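Local coordinates for protein amino Transferase (Eubacterium rectale, PDB 3ELE) that probably transfers amino groups between amino acids and keto acids using its bound pyridoxal-5'-phosphate cofactor, at residues 126-131 with 171-176; 50-55 with 297-302. One frame throughout, in Å; residues are numbered along the deposited sequence. Where two conformers were deposited one is given.

Contact 1. Residues 126-131 with 171-176; sequences EFITIA and AHTRGV
F127 lays its ring obliquely against R174 and G175, where two neighbouring parallel strands, 126-130 and 173-178, run through the mixed seven-stranded sheet of the aminotransferase fold. CG stands beside the backbone N (chi1 -68°), and the far part of the ring comes nearer to the partner strand. Its CE1 and CZ meet the methylene CB of R174, CE1 at 3.6 Å, while CD1 lies 3.9 Å from the CA of G175. A glycine suits this place because it brings no side chain against the flat ring, and the phenylalanine also packs on helix 136-143 and edge-to-face with F116. The polar end of R174 leads away toward V3 of the second subunit, but it was modelled in two conformers, which makes that link less certain.

The register admits one extra residue: T173 pairs with E126 and V176 with I128, and R174, with its helix-like psi, takes up the difference. Backbone bonds hold the pairing, with E126 N to H172 O at 2.8 Å, R174 N to E126 O at 2.9 Å and I128 N to G175 O at 3.0 Å.

On the other face I128 stands among aliphatic groups, as a branched residue in a buried strand should. Its CD1 crosses to the CG2 methyl of T173 at 3.8 Å, and its CB faces CG2 of V176. Threonine serves both characters here: the methyl joins this apolar row, and the hydroxyl goes to N170 and a water. Nearby, E126 crosses the CB of H172 obliquely, and N170 hydrogen-bonds to both E126 OE1 and T173 OG1. The water completes the link, accepting from T173 OG1 at 2.7 Å and donating to E126 OE1 at 2.8 Å.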
loop_
_atom_site.group_PDB
_atom_site.type_symbol
_atom_site.label_atom_id
_atom_site.label_comp_id
_atom_site.label_asym_id
_atom_site.label_seq_id
_atom_site.Cartn_x
_atom_site.Cartn_y
_atom_site.Cartn_z
ATOM N N GLU A 126 -18.588 14.633 -5.147
ATOM C CA GLU A 126 -19.398 13.637 -4.443
ATOM C C GLU A 126 -19.298 12.270 -5.087
ATOM O O GLU A 126 -19.258 12.163 -6.321
ATOM C CB GLU A 126 -20.851 14.082 -4.428
ATOM C CG GLU A 126 -21.093 15.361 -3.599
ATOM C CD GLU A 126 -22.503 15.972 -3.747
ATOM O OE1 GLU A 126 -23.346 15.455 -4.509
ATOM O OE2 GLU A 126 -22.751 17.012 -3.107
ATOM N N PHE A 127 -19.208 11.227 -4.243
ATOM C CA PHE A 127 -19.302 9.841 -4.680
ATOM C C PHE A 127 -20.526 9.247 -3.984
ATOM O O PHE A 127 -20.716 9.434 -2.769
ATOM C CB PHE A 127 -18.025 9.046 -4.395
ATOM C CG PHE A 127 -16.866 9.497 -5.219
ATOM C CD1 PHE A 127 -16.639 8.953 -6.496
ATOM C CD2 PHE A 127 -16.011 10.502 -4.750
ATOM C CE1 PHE A 127 -15.551 9.406 -7.299
ATOM C CE2 PHE A 127 -14.926 10.948 -5.529
ATOM C CZ PHE A 127 -14.683 10.391 -6.800
ATOM N N ILE A 128 -21.353 8.548 -4.767
ATOM C CA ILE A 128 -22.606 7.985 -4.317
ATOM C C ILE A 128 -22.424 6.512 -3.990
ATOM O O ILE A 128 -21.838 5.761 -4.783
ATOM C CB ILE A 128 -23.723 8.116 -5.381
ATOM C CG1 ILE A 128 -24.094 9.580 -5.628
ATOM C CG2 ILE A 128 -25.014 7.397 -4.957
ATOM C CD1 ILE A 128 -25.138 9.714 -6.697
ATOM N N THR A 129 -22.935 6.119 -2.827
ATOM C CA THR A 129 -22.953 4.692 -2.389
ATOM C C THR A 129 -24.445 4.340 -2.258
ATOM O O THR A 129 -25.284 5.237 -2.008
ATOM C CB THR A 129 -22.143 4.460 -1.110
ATOM O OG1 THR A 129 -22.060 3.048 -0.826
ATOM C CG2 THR A 129 -22.749 5.173 0.088
ATOM N N ILE A 130 -24.776 3.074 -2.526
ATOM C CA ILE A 130 -26.151 2.566 -2.472
ATOM C C ILE A 130 -26.235 1.748 -1.186
ATOM O O ILE A 130 -25.538 0.737 -1.054
ATOM C CB ILE A 130 -26.509 1.677 -3.712
ATOM C CG1 ILE A 130 -26.130 2.362 -5.034
ATOM C CG2 ILE A 130 -28.014 1.334 -3.744
ATOM C CD1 ILE A 130 -26.817 3.669 -5.262
ATOM N N ALA A 131 -27.066 2.198 -0.243
ATOM C CA ALA A 131 -27.257 1.513 1.037
ATOM C C ALA A 131 -27.997 0.165 0.834
ATOM O O ALA A 131 -28.771 0.049 -0.103
ATOM C CB ALA A 131 -28.015 2.384 2.032
ATOM N N ALA A 171 -24.356 18.128 -10.443
ATOM C CA ALA A 171 -23.106 18.567 -11.086
ATOM C C ALA A 171 -21.827 18.133 -10.344
ATOM O O ALA A 171 -20.813 17.995 -10.972
ATOM C CB ALA A 171 -23.119 20.093 -11.295
ATOM N N HIS A 172 -21.889 17.915 -9.025
ATOM C CA HIS A 172 -20.724 17.501 -8.222
ATOM C C HIS A 172 -20.461 15.983 -8.190
ATOM O O HIS A 172 -19.416 15.559 -7.712
ATOM C CB HIS A 172 -20.831 18.034 -6.795
ATOM C CG HIS A 172 -20.902 19.529 -6.721
ATOM N ND1 HIS A 172 -19.794 20.335 -6.875
ATOM C CD2 HIS A 172 -21.952 20.365 -6.540
ATOM C CE1 HIS A 172 -20.157 21.603 -6.783
ATOM N NE2 HIS A 172 -21.461 21.650 -6.568
ATOM N N THR A 173 -21.391 15.192 -8.729
ATOM C CA THR A 173 -21.313 13.732 -8.739
ATOM C C THR A 173 -20.235 13.230 -9.716
ATOM O O THR A 173 -20.394 13.370 -10.935
ATOM C CB THR A 173 -22.675 13.087 -9.135
ATOM O OG1 THR A 173 -23.731 13.629 -8.330
ATOM C CG2 THR A 173 -22.616 11.569 -8.932
ATOM N N ARG A 174 -19.164 12.662 -9.146
ATOM C CA ARG A 174 -18.039 12.109 -9.905
ATOM C C ARG A 174 -18.190 10.634 -10.204
ATOM O O ARG A 174 -17.685 10.155 -11.216
ATOM C CB ARG A 174 -16.718 12.328 -9.149
ATOM C CG ARG A 174 -16.444 13.768 -8.695
ATOM C CD ARG A 174 -16.691 14.837 -9.757
ATOM N NE ARG A 174 -16.320 14.376 -11.090
ATOM C CZ ARG A 174 -15.083 14.246 -11.572
ATOM N NH1 ARG A 174 -14.005 14.600 -10.869
ATOM N NH2 ARG A 174 -14.939 13.778 -12.815
ATOM N N GLY A 175 -18.872 9.910 -9.313
ATOM C CA GLY A 175 -19.092 8.496 -9.506
ATOM C C GLY A 175 -20.087 7.821 -8.594
ATOM O O GLY A 175 -20.519 8.385 -7.595
ATOM N N VAL A 176 -20.472 6.617 -8.990
ATOM C CA VAL A 176 -21.395 5.764 -8.224
ATOM C C VAL A 176 -20.663 4.476 -7.931
ATOM O O VAL A 176 -20.178 3.814 -8.842
ATOM C CB VAL A 176 -22.727 5.500 -8.963
ATOM C CG1 VAL A 176 -23.628 4.624 -8.107
ATOM C CG2 VAL A 176 -23.396 6.851 -9.272
HETATM O O HOH W 1 -24.006 13.012 -5.733
#

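Contact 2. Residues 50-55 with 297-302; sequences PQIVND and VKCQGA. With EDO (1,2-ethanediol), chain F.
G301 N, in the turn whose ends C299 and A302 both touch I52, donates a nearly straight hydrogen bond (2.9 Å, 170°) to O1 of a 1,2-ethanediol, probably left from the crystallisation liquor. The turn is a type II beta turn, closed by A302 N to C299 O at 3.2 Å. G301 sits at its third position, where a positive phi (94°) would drive a CB against the preceding carbonyl oxygen, so a residue without one fits.

Against this turn lies the first turn of helix 51-63, and the contact is largely apolar. I52 carries most of it with its two branches. CG1, anti to the backbone N (chi1 -170°), approaches the carbonyl O of K298 at 3.7 Å, whereas CG2 touches both the SG of C299 (3.9 Å) and the CB of A302 (3.8 Å), in directions nearly perpendicular to each other. Short residues suit the loop side: a thiol and a lone methyl let the backbones come near and offer the isoleucine apolar atoms to meet. V53 CG2 approaches the same SG more distantly, at 4.4 Å. P50 adds its ring atom CG against A302 CB at 4.3 Å. Just ahead of the helix, the proline needs no N-H for the spiral, yet its carbonyl accepts from V53 N.

Further out, P50 and V53 rest on L250 and V53 also on L252, while N54 bonds to H70 of the second subunit. The loop joins helices 290-296 and 306-323, and Q300 packs on helix 79-93, so the start of helix 51-63 leans on a connection that itself rests against helix 79-93.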
loop_
_atom_site.group_PDB
_atom_site.type_symbol
_atom_site.label_atom_id
_atom_site.label_comp_id
_atom_site.label_asym_id
_atom_site.label_seq_id
_atom_site.Cartn_x
_atom_site.Cartn_y
_atom_site.Cartn_z
ATOM N N PRO A 50 -7.158 -22.444 -2.403
ATOM C CA PRO A 50 -7.005 -23.699 -3.152
ATOM C C PRO A 50 -5.523 -24.098 -3.148
ATOM O O PRO A 50 -4.644 -23.217 -3.113
ATOM C CB PRO A 50 -7.454 -23.316 -4.574
ATOM C CG PRO A 50 -7.226 -21.881 -4.635
ATOM C CD PRO A 50 -7.584 -21.359 -3.301
ATOM N N GLN A 51 -5.250 -25.394 -3.216
ATOM C CA GLN A 51 -3.876 -25.892 -3.104
ATOM C C GLN A 51 -2.882 -25.320 -4.134
ATOM O O GLN A 51 -1.701 -25.229 -3.833
ATOM C CB GLN A 51 -3.843 -27.434 -3.052
ATOM C CG GLN A 51 -2.526 -28.024 -2.511
ATOM C CD GLN A 51 -2.139 -27.487 -1.120
ATOM O OE1 GLN A 51 -2.937 -27.510 -0.180
ATOM N NE2 GLN A 51 -0.915 -26.991 -1.004
ATOM N N ILE A 52 -3.369 -24.890 -5.305
ATOM C CA ILE A 52 -2.531 -24.253 -6.344
ATOM C C ILE A 52 -1.752 -23.004 -5.833
ATOM O O ILE A 52 -0.651 -22.767 -6.289
ATOM C CB ILE A 52 -3.365 -23.945 -7.637
ATOM C CG1 ILE A 52 -2.488 -23.508 -8.830
ATOM C CG2 ILE A 52 -4.448 -22.890 -7.352
ATOM C CD1 ILE A 52 -1.404 -24.461 -9.215
ATOM N N VAL A 53 -2.311 -22.265 -4.862
ATOM C CA VAL A 53 -1.660 -21.095 -4.243
ATOM C C VAL A 53 -0.347 -21.494 -3.548
ATOM O O VAL A 53 0.722 -21.063 -3.979
ATOM C CB VAL A 53 -2.621 -20.343 -3.257
ATOM C CG1 VAL A 53 -1.880 -19.233 -2.459
ATOM C CG2 VAL A 53 -3.809 -19.755 -4.027
ATOM N N ASN A 54 -0.444 -22.327 -2.509
ATOM C CA ASN A 54 0.726 -22.795 -1.741
ATOM C C ASN A 54 1.721 -23.595 -2.591
ATOM O O ASN A 54 2.933 -23.407 -2.450
ATOM C CB ASN A 54 0.296 -23.573 -0.479
ATOM C CG ASN A 54 -0.222 -22.663 0.655
ATOM O OD1 ASN A 54 -0.159 -21.420 0.601
ATOM N ND2 ASN A 54 -0.732 -23.297 1.697
ATOM N N ASP A 55 1.203 -24.466 -3.470
ATOM C CA ASP A 55 2.022 -25.202 -4.442
ATOM C C ASP A 55 2.817 -24.254 -5.353
ATOM O O ASP A 55 4.017 -24.451 -5.541
ATOM C CB ASP A 55 1.169 -26.141 -5.319
ATOM C CG ASP A 55 0.651 -27.354 -4.576
ATOM O OD1 ASP A 55 1.016 -27.594 -3.395
ATOM O OD2 ASP A 55 -0.140 -28.089 -5.207
ATOM N N VAL A 297 -0.424 -15.540 -11.995
ATOM C CA VAL A 297 -0.312 -16.000 -13.385
ATOM C C VAL A 297 -0.850 -17.431 -13.556
ATOM O O VAL A 297 -1.517 -17.718 -14.555
ATOM C CB VAL A 297 1.165 -15.916 -13.899
ATOM C CG1 VAL A 297 1.332 -16.522 -15.319
ATOM C CG2 VAL A 297 1.646 -14.484 -13.878
ATOM N N LYS A 298 -0.589 -18.288 -12.558
ATOM C CA LYS A 298 -1.004 -19.689 -12.545
ATOM C C LYS A 298 -2.312 -20.030 -11.788
ATOM O O LYS A 298 -2.685 -21.214 -11.730
ATOM C CB LYS A 298 0.159 -20.544 -12.002
ATOM C CG LYS A 298 1.471 -20.265 -12.753
ATOM C CD LYS A 298 2.436 -21.431 -12.766
ATOM C CE LYS A 298 3.656 -21.139 -13.665
ATOM N NZ LYS A 298 3.297 -20.885 -15.110
ATOM N N CYS A 299 -3.012 -19.008 -11.274
ATOM C CA CYS A 299 -4.235 -19.158 -10.463
ATOM C C CYS A 299 -5.486 -18.491 -11.033
ATOM O O CYS A 299 -6.456 -18.249 -10.303
ATOM C CB CYS A 299 -3.958 -18.600 -9.065
ATOM S SG CYS A 299 -2.677 -19.500 -8.244
ATOM N N GLN A 300 -5.490 -18.232 -12.338
ATOM C CA GLN A 300 -6.628 -17.586 -12.999
ATOM C C GLN A 300 -7.751 -18.605 -13.072
ATOM O O GLN A 300 -7.533 -19.697 -13.556
ATOM C CB GLN A 300 -6.238 -17.108 -14.402
ATOM C CG GLN A 300 -5.157 -16.046 -14.399
ATOM C CD GLN A 300 -5.600 -14.820 -13.657
ATOM O OE1 GLN A 300 -6.676 -14.282 -13.927
ATOM N NE2 GLN A 300 -4.821 -14.415 -12.660
ATOM N N GLY A 301 -8.922 -18.259 -12.537
ATOM C CA GLY A 301 -10.078 -19.157 -12.486
ATOM C C GLY A 301 -10.167 -19.938 -11.183
ATOM O O GLY A 301 -11.260 -20.351 -10.806
ATOM N N ALA A 302 -9.038 -20.123 -10.489
ATOM C CA ALA A 302 -8.983 -20.889 -9.251
ATOM C C ALA A 302 -9.712 -20.182 -8.117
ATOM O O ALA A 302 -9.649 -18.948 -7.986
ATOM C CB ALA A 302 -7.536 -21.156 -8.843
HETATM C C1 EDO F . -10.251 -15.128 -10.502
HETATM O O1 EDO F . -9.093 -15.708 -11.107
HETATM C C2 EDO F . -11.335 -16.188 -10.508
HETATM O O2 EDO F . -11.092 -17.128 -9.461
#

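Contact 1 belongs to the central sheet and contact 2 to a helix start and a loop on the opposite side of the chain's centre; their centres are 36 Å apart and their nearest atoms about 23 Å. In contact 1 the I130 side chain comes within about 12 Å of a bound pyridoxal-5'-phosphate, T129 packs on Y137 of the cofactor pocket, and strand 173-178 leads directly to N179, another residue of the pocket. Contact 2 is linked to it only indirectly: P50 and V53 pack on L250, two residues after the pocket residue K248. Each contact also has a residue reaching the second subunit, R174 (less certainly) and N54.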